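Local coordinates for ESX-1 secretion-associated protein EspB (Mycobacterium marinum, PDB 7P0Z), which is secreted with the ESX-1 system of mycobacteria and assembles into a seven-subunit, channel-like oligomer that may take part in protein transport, at residues E15-P26 against K170-W178; E68-A79 against P279-P288. One frame throughout, in Å; residues are numbered along the deposited sequence.

Contact 1 (E15-P26 against K170-W178); sequences EILNRADEVEAP and KRFRIFENW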
loop_
_atom_site.group_PDB
_atom_site.type_symbol
_atom_site.label_atom_id
_atom_site.label_comp_id
_atom_site.label_asym_id
_atom_site.label_seq_id
_atom_site.Cartn_x
_atom_site.Cartn_y
_atom_site.Cartn_z
ATOM N N GLU A 15 22.703 -37.102 26.625
ATOM C CA GLU A 15 21.644 -36.231 26.146
ATOM C C GLU A 15 21.855 -35.870 24.688
ATOM O O GLU A 15 20.918 -35.908 23.887
ATOM C CB GLU A 15 21.568 -34.967 26.987
ATOM C CG GLU A 15 20.371 -34.117 26.629
ATOM C CD GLU A 15 20.584 -32.640 26.834
ATOM O OE1 GLU A 15 21.286 -32.019 26.023
ATOM O OE2 GLU A 15 20.025 -32.087 27.790
ATOM N N ILE A 16 23.083 -35.538 24.318
ATOM C CA ILE A 16 23.349 -35.170 22.938
ATOM C C ILE A 16 23.107 -36.345 22.005
ATOM O O ILE A 16 22.519 -36.184 20.936
ATOM C CB ILE A 16 24.774 -34.611 22.802
ATOM C CG1 ILE A 16 25.026 -33.568 23.873
ATOM C CG2 ILE A 16 24.988 -34.004 21.442
ATOM C CD1 ILE A 16 26.379 -32.975 23.808
ATOM N N LEU A 17 23.555 -37.536 22.379
ATOM C CA LEU A 17 23.342 -38.677 21.499
ATOM C C LEU A 17 21.866 -38.999 21.348
ATOM O O LEU A 17 21.403 -39.331 20.250
ATOM C CB LEU A 17 24.108 -39.891 22.013
ATOM C CG LEU A 17 25.614 -39.707 21.957
ATOM C CD1 LEU A 17 26.300 -40.779 22.737
ATOM C CD2 LEU A 17 26.100 -39.697 20.537
ATOM N N ASN A 18 21.110 -38.915 22.433
ATOM C CA ASN A 18 19.683 -39.157 22.335
ATOM C C ASN A 18 19.016 -38.130 21.437
ATOM O O ASN A 18 18.141 -38.470 20.638
ATOM C CB ASN A 18 19.051 -39.143 23.714
ATOM C CG ASN A 18 19.374 -40.365 24.504
ATOM O OD1 ASN A 18 19.780 -41.382 23.963
ATOM N ND2 ASN A 18 19.175 -40.283 25.795
ATOM N N ARG A 19 19.422 -36.875 21.546
ATOM C CA ARG A 19 18.848 -35.851 20.693
ATOM C C ARG A 19 19.225 -36.072 19.239
ATOM O O ARG A 19 18.430 -35.798 18.340
ATOM C CB ARG A 19 19.294 -34.481 21.170
ATOM C CG ARG A 19 18.719 -34.103 22.495
ATOM C CD ARG A 19 17.211 -34.156 22.502
ATOM N NE ARG A 19 16.655 -33.264 21.501
ATOM C CZ ARG A 19 16.493 -31.962 21.672
ATOM N NH1 ARG A 19 16.848 -31.393 22.803
ATOM N NH2 ARG A 19 15.990 -31.227 20.699
ATOM N N ALA A 20 20.433 -36.566 18.988
ATOM C CA ALA A 20 20.828 -36.875 17.622
ATOM C C ALA A 20 19.962 -37.972 17.032
ATOM O O ALA A 20 19.546 -37.888 15.876
ATOM C CB ALA A 20 22.294 -37.278 17.567
ATOM N N ASP A 21 19.680 -39.010 17.803
ATOM C CA ASP A 21 18.778 -40.022 17.274
ATOM C C ASP A 21 17.371 -39.483 17.092
ATOM O O ASP A 21 16.689 -39.861 16.141
ATOM C CB ASP A 21 18.765 -41.245 18.162
ATOM C CG ASP A 21 19.996 -42.074 17.989
ATOM O OD1 ASP A 21 20.708 -41.865 16.993
ATOM O OD2 ASP A 21 20.261 -42.938 18.843
ATOM N N GLU A 22 16.927 -38.598 17.971
ATOM C CA GLU A 22 15.586 -38.061 17.852
ATOM C C GLU A 22 15.436 -37.142 16.648
ATOM O O GLU A 22 14.355 -37.064 16.063
ATOM C CB GLU A 22 15.208 -37.319 19.126
ATOM C CG GLU A 22 13.805 -36.790 19.106
ATOM C CD GLU A 22 13.401 -36.074 20.365
ATOM O OE1 GLU A 22 14.199 -36.031 21.317
ATOM O OE2 GLU A 22 12.292 -35.517 20.389
ATOM N N VAL A 23 16.493 -36.443 16.260
ATOM C CA VAL A 23 16.304 -35.419 15.254
ATOM C C VAL A 23 16.236 -36.021 13.861
ATOM O O VAL A 23 15.619 -35.445 12.966
ATOM C CB VAL A 23 17.407 -34.356 15.356
ATOM C CG1 VAL A 23 18.710 -34.870 14.810
ATOM C CG2 VAL A 23 16.983 -33.088 14.656
ATOM N N GLU A 24 16.851 -37.174 13.643
ATOM C CA GLU A 24 16.835 -37.801 12.338
ATOM C C GLU A 24 15.869 -38.967 12.267
ATOM O O GLU A 24 15.908 -39.726 11.305
ATOM C CB GLU A 24 18.234 -38.268 11.952
ATOM C CG GLU A 24 18.629 -39.559 12.616
ATOM C CD GLU A 24 19.934 -40.093 12.118
ATOM O OE1 GLU A 24 20.411 -39.627 11.070
ATOM O OE2 GLU A 24 20.482 -41.006 12.760
ATOM N N ALA A 25 15.013 -39.136 13.258
ATOM C CA ALA A 25 13.977 -40.137 13.139
ATOM C C ALA A 25 13.034 -39.743 12.009
ATOM O O ALA A 25 12.873 -38.562 11.723
ATOM C CB ALA A 25 13.208 -40.266 14.445
ATOM N N PRO A 26 12.426 -40.706 11.330
ATOM C CA PRO A 26 11.522 -40.357 10.233
ATOM C C PRO A 26 10.379 -39.485 10.705
ATOM O O PRO A 26 9.835 -39.678 11.786
ATOM C CB PRO A 26 11.023 -41.715 9.745
ATOM C CG PRO A 26 11.243 -42.614 10.862
ATOM C CD PRO A 26 12.462 -42.154 11.554
ATOM N N LYS A 170 9.132 -30.853 18.184
ATOM C CA LYS A 170 9.813 -31.131 19.444
ATOM C C LYS A 170 11.257 -31.502 19.224
ATOM O O LYS A 170 12.117 -31.152 20.030
ATOM C CB LYS A 170 9.150 -32.278 20.181
ATOM C CG LYS A 170 7.860 -31.979 20.787
ATOM C CD LYS A 170 7.232 -33.277 21.146
ATOM C CE LYS A 170 8.054 -33.965 22.192
ATOM N NZ LYS A 170 7.406 -35.221 22.641
ATOM N N ARG A 171 11.543 -32.221 18.150
ATOM C CA ARG A 171 12.896 -32.672 17.904
ATOM C C ARG A 171 13.877 -31.531 17.713
ATOM O O ARG A 171 15.068 -31.792 17.587
ATOM C CB ARG A 171 12.927 -33.581 16.686
ATOM C CG ARG A 171 12.529 -32.888 15.423
ATOM C CD ARG A 171 12.605 -33.818 14.256
ATOM N NE ARG A 171 11.577 -34.848 14.267
ATOM C CZ ARG A 171 11.688 -36.005 13.632
ATOM N NH1 ARG A 171 12.781 -36.275 12.948
ATOM N NH2 ARG A 171 10.716 -36.889 13.680
ATOM N N PHE A 172 13.434 -30.285 17.690
ATOM C CA PHE A 172 14.357 -29.174 17.557
ATOM C C PHE A 172 14.421 -28.301 18.790
ATOM O O PHE A 172 14.983 -27.214 18.724
ATOM C CB PHE A 172 13.999 -28.308 16.362
ATOM C CG PHE A 172 13.878 -29.049 15.107
ATOM C CD1 PHE A 172 14.955 -29.704 14.578
ATOM C CD2 PHE A 172 12.691 -29.080 14.435
ATOM C CE1 PHE A 172 14.846 -30.385 13.411
ATOM C CE2 PHE A 172 12.582 -29.751 13.259
ATOM C CZ PHE A 172 13.668 -30.405 12.742
ATOM N N ARG A 173 13.865 -28.742 19.904
ATOM C CA ARG A 173 13.915 -27.948 21.113
ATOM C C ARG A 173 15.351 -27.756 21.581
ATOM O O ARG A 173 16.259 -28.496 21.216
ATOM C CB ARG A 173 13.099 -28.607 22.208
ATOM C CG ARG A 173 13.712 -29.845 22.715
ATOM C CD ARG A 173 12.778 -30.561 23.605
ATOM N NE ARG A 173 13.364 -31.804 24.061
ATOM C CZ ARG A 173 13.367 -32.918 23.356
ATOM N NH1 ARG A 173 12.835 -32.935 22.155
ATOM N NH2 ARG A 173 13.915 -34.007 23.842
ATOM N N ILE A 174 15.543 -26.723 22.393
ATOM C CA ILE A 174 16.827 -26.455 23.009
ATOM C C ILE A 174 17.228 -27.588 23.942
ATOM O O ILE A 174 16.414 -28.415 24.353
ATOM C CB ILE A 174 16.757 -25.131 23.776
ATOM C CG1 ILE A 174 15.701 -25.253 24.858
ATOM C CG2 ILE A 174 16.452 -23.991 22.855
ATOM C CD1 ILE A 174 15.663 -24.100 25.754
ATOM N N PHE A 175 18.501 -27.613 24.285
ATOM C CA PHE A 175 19.025 -28.646 25.158
ATOM C C PHE A 175 18.825 -28.264 26.611
ATOM O O PHE A 175 18.840 -27.091 26.968
ATOM C CB PHE A 175 20.502 -28.864 24.889
ATOM C CG PHE A 175 20.802 -29.207 23.481
ATOM C CD1 PHE A 175 20.542 -30.465 22.993
ATOM C CD2 PHE A 175 21.355 -28.273 22.639
ATOM C CE1 PHE A 175 20.819 -30.775 21.690
ATOM C CE2 PHE A 175 21.635 -28.581 21.336
ATOM C CZ PHE A 175 21.368 -29.834 20.863
ATOM N N GLU A 176 18.638 -29.268 27.451
ATOM C CA GLU A 176 18.613 -29.019 28.885
ATOM C C GLU A 176 20.006 -28.763 29.430
ATOM O O GLU A 176 20.300 -27.677 29.927
ATOM C CB GLU A 176 18.001 -30.202 29.610
ATOM C CG GLU A 176 16.617 -30.491 29.238
ATOM C CD GLU A 176 16.158 -31.809 29.797
ATOM O OE1 GLU A 176 17.003 -32.710 29.953
ATOM O OE2 GLU A 176 14.959 -31.947 30.105
ATOM N N ASN A 177 20.885 -29.748 29.324
ATOM C CA ASN A 177 22.135 -29.739 30.059
ATOM C C ASN A 177 23.351 -29.456 29.207
ATOM O O ASN A 177 24.465 -29.621 29.687
ATOM C CB ASN A 177 22.330 -31.070 30.771
ATOM C CG ASN A 177 21.162 -31.441 31.585
ATOM O OD1 ASN A 177 20.761 -30.705 32.469
ATOM N ND2 ASN A 177 20.588 -32.584 31.295
ATOM N N TRP A 178 23.193 -29.050 27.971
ATOM C CA TRP A 178 24.348 -28.807 27.133
ATOM C C TRP A 178 24.498 -27.321 26.893
ATOM O O TRP A 178 23.516 -26.624 26.656
ATOM C CB TRP A 178 24.242 -29.549 25.815
ATOM C CG TRP A 178 25.508 -29.539 25.085
ATOM C CD1 TRP A 178 26.741 -29.425 25.611
ATOM C CD2 TRP A 178 25.673 -29.582 23.680
ATOM N NE1 TRP A 178 27.678 -29.416 24.629
ATOM C CE2 TRP A 178 27.047 -29.514 23.425
ATOM C CE3 TRP A 178 24.793 -29.689 22.607
ATOM C CZ2 TRP A 178 27.564 -29.550 22.148
ATOM C CZ3 TRP A 178 25.305 -29.720 21.346
ATOM C CH2 TRP A 178 26.678 -29.651 21.122
#

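Contact 2 (E68-A79 against P279-P288); sequences ERQRLATSLRNA and PPAAIKIDPP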
loop_
_atom_site.group_PDB
_atom_site.type_symbol
_atom_site.label_atom_id
_atom_site.label_comp_id
_atom_site.label_asym_id
_atom_site.label_seq_id
_atom_site.Cartn_x
_atom_site.Cartn_y
_atom_site.Cartn_z
ATOM N N GLU A 68 19.164 -33.145 5.161
ATOM C CA GLU A 68 19.720 -32.157 6.076
ATOM C C GLU A 68 19.638 -32.630 7.519
ATOM O O GLU A 68 20.535 -32.362 8.322
ATOM C CB GLU A 68 19.029 -30.813 5.920
ATOM C CG GLU A 68 19.370 -30.113 4.634
ATOM C CD GLU A 68 20.864 -30.121 4.334
ATOM O OE1 GLU A 68 21.297 -30.926 3.492
ATOM O OE2 GLU A 68 21.605 -29.330 4.941
ATOM N N ARG A 69 18.581 -33.339 7.869
ATOM C CA ARG A 69 18.487 -33.816 9.238
ATOM C C ARG A 69 19.494 -34.923 9.518
ATOM O O ARG A 69 20.033 -35.003 10.625
ATOM C CB ARG A 69 17.065 -34.251 9.545
ATOM C CG ARG A 69 16.152 -33.071 9.705
ATOM C CD ARG A 69 14.828 -33.470 10.247
ATOM N NE ARG A 69 14.187 -34.457 9.403
ATOM C CZ ARG A 69 13.501 -34.164 8.312
ATOM N NH1 ARG A 69 13.389 -32.912 7.922
ATOM N NH2 ARG A 69 12.942 -35.123 7.611
ATOM N N GLN A 70 19.785 -35.777 8.540
ATOM C CA GLN A 70 20.864 -36.732 8.769
ATOM C C GLN A 70 22.185 -36.030 9.015
ATOM O O GLN A 70 22.961 -36.434 9.885
ATOM C CB GLN A 70 21.044 -37.680 7.608
ATOM C CG GLN A 70 20.069 -38.740 7.501
ATOM C CD GLN A 70 20.551 -39.761 6.526
ATOM O OE1 GLN A 70 21.637 -39.626 5.977
ATOM N NE2 GLN A 70 19.752 -40.786 6.288
ATOM N N ARG A 71 22.476 -35.001 8.235
ATOM C CA ARG A 71 23.739 -34.311 8.434
ATOM C C ARG A 71 23.785 -33.625 9.785
ATOM O O ARG A 71 24.827 -33.610 10.445
ATOM C CB ARG A 71 23.982 -33.321 7.313
ATOM C CG ARG A 71 24.261 -34.005 6.032
ATOM C CD ARG A 71 24.442 -33.043 4.937
ATOM N NE ARG A 71 24.716 -33.748 3.712
ATOM C CZ ARG A 71 25.197 -33.172 2.632
ATOM N NH1 ARG A 71 25.428 -31.878 2.630
ATOM N NH2 ARG A 71 25.423 -33.893 1.559
ATOM N N LEU A 72 22.667 -33.067 10.221
ATOM C CA LEU A 72 22.629 -32.454 11.536
ATOM C C LEU A 72 22.865 -33.482 12.634
ATOM O O LEU A 72 23.571 -33.211 13.608
ATOM C CB LEU A 72 21.298 -31.744 11.726
ATOM C CG LEU A 72 20.939 -31.236 13.113
ATOM C CD1 LEU A 72 21.717 -29.999 13.439
ATOM C CD2 LEU A 72 19.470 -30.943 13.165
ATOM N N ALA A 73 22.283 -34.668 12.498
ATOM C CA ALA A 73 22.524 -35.713 13.483
ATOM C C ALA A 73 23.989 -36.127 13.507
ATOM O O ALA A 73 24.561 -36.364 14.576
ATOM C CB ALA A 73 21.633 -36.914 13.200
ATOM N N THR A 74 24.611 -36.224 12.338
ATOM C CA THR A 74 26.033 -36.519 12.305
ATOM C C THR A 74 26.842 -35.440 13.007
ATOM O O THR A 74 27.763 -35.746 13.771
ATOM C CB THR A 74 26.497 -36.693 10.867
ATOM O OG1 THR A 74 25.736 -37.724 10.253
ATOM C CG2 THR A 74 27.928 -37.062 10.826
ATOM N N SER A 75 26.519 -34.179 12.767
ATOM C CA SER A 75 27.253 -33.122 13.444
ATOM C C SER A 75 27.068 -33.195 14.950
ATOM O O SER A 75 28.000 -32.923 15.708
ATOM C CB SER A 75 26.836 -31.756 12.921
ATOM O OG SER A 75 27.285 -31.570 11.604
ATOM N N LEU A 76 25.872 -33.546 15.405
ATOM C CA LEU A 76 25.662 -33.684 16.836
ATOM C C LEU A 76 26.491 -34.816 17.412
ATOM O O LEU A 76 27.023 -34.702 18.513
ATOM C CB LEU A 76 24.193 -33.906 17.145
ATOM C CG LEU A 76 23.283 -32.707 16.952
ATOM C CD1 LEU A 76 21.851 -33.166 16.953
ATOM C CD2 LEU A 76 23.517 -31.703 18.027
ATOM N N ARG A 77 26.589 -35.928 16.698
ATOM C CA ARG A 77 27.403 -37.025 17.195
ATOM C C ARG A 77 28.869 -36.641 17.261
ATOM O O ARG A 77 29.571 -37.014 18.203
ATOM C CB ARG A 77 27.200 -38.256 16.338
ATOM C CG ARG A 77 25.836 -38.781 16.487
ATOM C CD ARG A 77 25.673 -40.081 15.835
ATOM N NE ARG A 77 24.283 -40.477 15.887
ATOM C CZ ARG A 77 23.447 -40.338 14.872
ATOM N NH1 ARG A 77 23.880 -39.825 13.738
ATOM N NH2 ARG A 77 22.189 -40.715 14.991
ATOM N N ASN A 78 29.348 -35.885 16.286
ATOM C CA ASN A 78 30.721 -35.415 16.364
ATOM C C ASN A 78 30.916 -34.488 17.555
ATOM O O ASN A 78 31.892 -34.609 18.310
ATOM C CB ASN A 78 31.110 -34.726 15.065
ATOM C CG ASN A 78 31.127 -35.672 13.895
ATOM O OD1 ASN A 78 31.017 -36.880 14.054
ATOM N ND2 ASN A 78 31.265 -35.126 12.707
ATOM N N ALA A 79 29.985 -33.565 17.747
ATOM C CA ALA A 79 30.074 -32.660 18.878
ATOM C C ALA A 79 30.073 -33.423 20.192
ATOM O O ALA A 79 30.725 -33.019 21.153
ATOM C CB ALA A 79 28.923 -31.667 18.831
ATOM N N PRO A 279 15.975 -26.604 2.049
ATOM C CA PRO A 279 16.233 -26.482 3.469
ATOM C C PRO A 279 17.579 -25.833 3.721
ATOM O O PRO A 279 18.526 -26.016 2.942
ATOM C CB PRO A 279 16.204 -27.939 3.957
ATOM C CG PRO A 279 16.466 -28.745 2.746
ATOM C CD PRO A 279 15.880 -28.002 1.616
ATOM N N PRO A 280 17.711 -25.065 4.792
ATOM C CA PRO A 280 19.013 -24.486 5.123
ATOM C C PRO A 280 20.031 -25.576 5.378
ATOM O O PRO A 280 19.704 -26.666 5.838
ATOM C CB PRO A 280 18.732 -23.680 6.388
ATOM C CG PRO A 280 17.574 -24.318 6.972
ATOM C CD PRO A 280 16.730 -24.835 5.856
ATOM N N ALA A 281 21.270 -25.287 5.033
ATOM C CA ALA A 281 22.328 -26.256 5.241
ATOM C C ALA A 281 22.494 -26.532 6.721
ATOM O O ALA A 281 22.440 -25.619 7.542
ATOM C CB ALA A 281 23.628 -25.740 4.656
ATOM N N ALA A 282 22.664 -27.797 7.060
ATOM C CA ALA A 282 22.965 -28.163 8.428
ATOM C C ALA A 282 24.345 -27.662 8.817
ATOM O O ALA A 282 25.229 -27.519 7.979
ATOM C CB ALA A 282 22.903 -29.673 8.600
ATOM N N ILE A 283 24.526 -27.388 10.099
ATOM C CA ILE A 283 25.853 -27.050 10.574
ATOM C C ILE A 283 26.752 -28.272 10.478
ATOM O O ILE A 283 26.325 -29.402 10.722
ATOM C CB ILE A 283 25.794 -26.493 12.003
ATOM C CG1 ILE A 283 27.103 -25.798 12.319
ATOM C CG2 ILE A 283 25.492 -27.569 13.008
ATOM C CD1 ILE A 283 27.175 -25.309 13.676
ATOM N N LYS A 284 27.995 -28.063 10.077
ATOM C CA LYS A 284 28.944 -29.155 9.954
ATOM C C LYS A 284 29.922 -29.132 11.114
ATOM O O LYS A 284 30.542 -28.106 11.391
ATOM C CB LYS A 284 29.698 -29.100 8.638
ATOM C CG LYS A 284 30.264 -30.434 8.301
ATOM C CD LYS A 284 30.327 -30.663 6.837
ATOM C CE LYS A 284 31.346 -29.777 6.216
ATOM N NZ LYS A 284 32.653 -29.925 6.883
ATOM N N ILE A 285 30.029 -30.254 11.805
ATOM C CA ILE A 285 30.997 -30.437 12.870
ATOM C C ILE A 285 31.823 -31.647 12.501
ATOM O O ILE A 285 31.286 -32.748 12.375
ATOM C CB ILE A 285 30.333 -30.653 14.231
ATOM C CG1 ILE A 285 29.329 -29.554 14.556
ATOM C CG2 ILE A 285 31.376 -30.655 15.286
ATOM C CD1 ILE A 285 29.926 -28.247 14.753
ATOM N N ASP A 286 33.119 -31.457 12.342
ATOM C CA ASP A 286 33.963 -32.571 11.974
ATOM C C ASP A 286 34.230 -33.464 13.171
ATOM O O ASP A 286 34.215 -33.003 14.309
ATOM C CB ASP A 286 35.272 -32.075 11.420
ATOM C CG ASP A 286 35.080 -31.231 10.232
ATOM O OD1 ASP A 286 34.243 -31.601 9.391
ATOM O OD2 ASP A 286 35.751 -30.190 10.136
ATOM N N PRO A 287 34.498 -34.744 12.940
ATOM C CA PRO A 287 34.914 -35.596 14.035
ATOM C C PRO A 287 36.213 -35.085 14.619
ATOM O O PRO A 287 37.040 -34.486 13.910
ATOM C CB PRO A 287 35.095 -36.965 13.368
ATOM C CG PRO A 287 34.464 -36.846 12.053
ATOM C CD PRO A 287 34.593 -35.438 11.654
ATOM N N PRO A 288 36.413 -35.256 15.912
ATOM C CA PRO A 288 37.624 -34.879 16.628
ATOM C C PRO A 288 38.878 -35.554 16.063
ATOM O O PRO A 288 38.819 -36.690 15.594
ATOM C CB PRO A 288 37.349 -35.371 18.036
ATOM C CG PRO A 288 35.922 -35.496 18.117
ATOM C CD PRO A 288 35.440 -35.893 16.796
#

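Contact 1 (E15-P26 against K170-W178)
Arg-19 and Arg-173 lie face to face, their guanidinium planes 7° apart and their centres 3.7 Å from each other. The carboxylate of Glu-22 probably offsets the like charges of this pair. Arg-173 grips the Glu-22 carboxylate end-on, NH2 to OE1 at 3.2 Å and NH1 to OE2 at 3.2 Å. A longer ion pair joins Arg-19 NE to Glu-22 OE1, with the oxygen well out of the guanidinium plane. The edge of Arg-19 is turned to the 170-178 backbone. Its NH2 donates to Arg-173 O at 2.8 Å and weakly to Arg-171 O, and NH1 makes a weak bond to Ile-174 O. Bends at chi2 and chi3 fold the Arg-19 chain into this place. Phe-175 brings CE1 over the opposite face, toward its rim, with the two planes inclined 46°.

At one end, Arg-171 spans the exit of helix 13-23. Its NH1 points almost straight at Ala-25 O, at 2.6 Å, and also meets Val-23 O from above the carbonyl plane. Asp-168 pairs with its NH2. At the other end, Glu-15 OE2 receives Asn-177 N at 2.9 Å on the syn side, somewhat out of the carboxylate plane. Ile-16 sets CD1 over the five-membered ring of Trp-178, 3.5 Å from its centroid, a CH-pi contact. Trp-178 NE1 is bound by Tyr-83.

At the centre is a salt-bridge network of Arg-19, Glu-22 and Arg-173, flanked by side-chain-to-backbone hydrogen bonds. The contact fastens the N-terminal helix of the PE domain to the PPE-domain loop between helices 149-166 and 181-224.

Contact 2 (E68-A79 against P279-P288)
Glu-68, Ser-75 and Asn-78 project from one side of helix 42-81 and bind the backbone of 279-288. Ala-282 N donates to Glu-68 OE2 at 2.8 Å, nearly along the C-O axis of the acceptor. A bend at chi2 (-46°) accompanies this approach of the Glu-68 carboxylate, and Glu-68 CG packs on Pro-279 CG at 3.7 Å.

Ser-75 OG works in both directions. It donates to Ile-283 O at 2.5 Å and accepts from Ile-285 N at 3.0 Å, so one hydroxyl serves two peptide groups. Asn-78 ND2 donates to Ile-285 O; the modelled distance is very short, 2.4 Å, so its exact length is doubtful. The Asn-78 amide lies alongside the Pro-287 ring. Ile-283 N is taken by Ser-189 of helix 181-224, which leaves the segment held from two helices.

Apolar contacts lie between these bonds. Ala-282 CB rests on Leu-72 CB at 4.1 Å, and Ile-285 sets CG1 against Ser-75 CB at 3.7 Å. Arg-71 also packs against Trp-178 of a neighbouring subunit. This is an extended, proline-rich C-terminal segment without regular secondary structure, laid along a PE-domain helix and held mainly through its backbone.

From the N terminus, the chain runs through helix 13-23, the first side of contact 1, and then into helix 42-81, which carries the first side of contact 2. The loop 170-178 returns to close contact 1 before helix 181-224. Only at 279-288, after helix 244-268, is contact 2 closed. The two closures therefore cross rather than nest. Their centres are 12 Å apart. Asp-21 and Glu-24 of segment 15-26 both form salt bridges to Arg-77 of the 68-79 segment, and Ala-20 O packs on Ala-73 CB. Contact 1 ties helix 13-23 to the PPE-domain loop, and contact 2 ties helix 42-81 to the C-terminal tail.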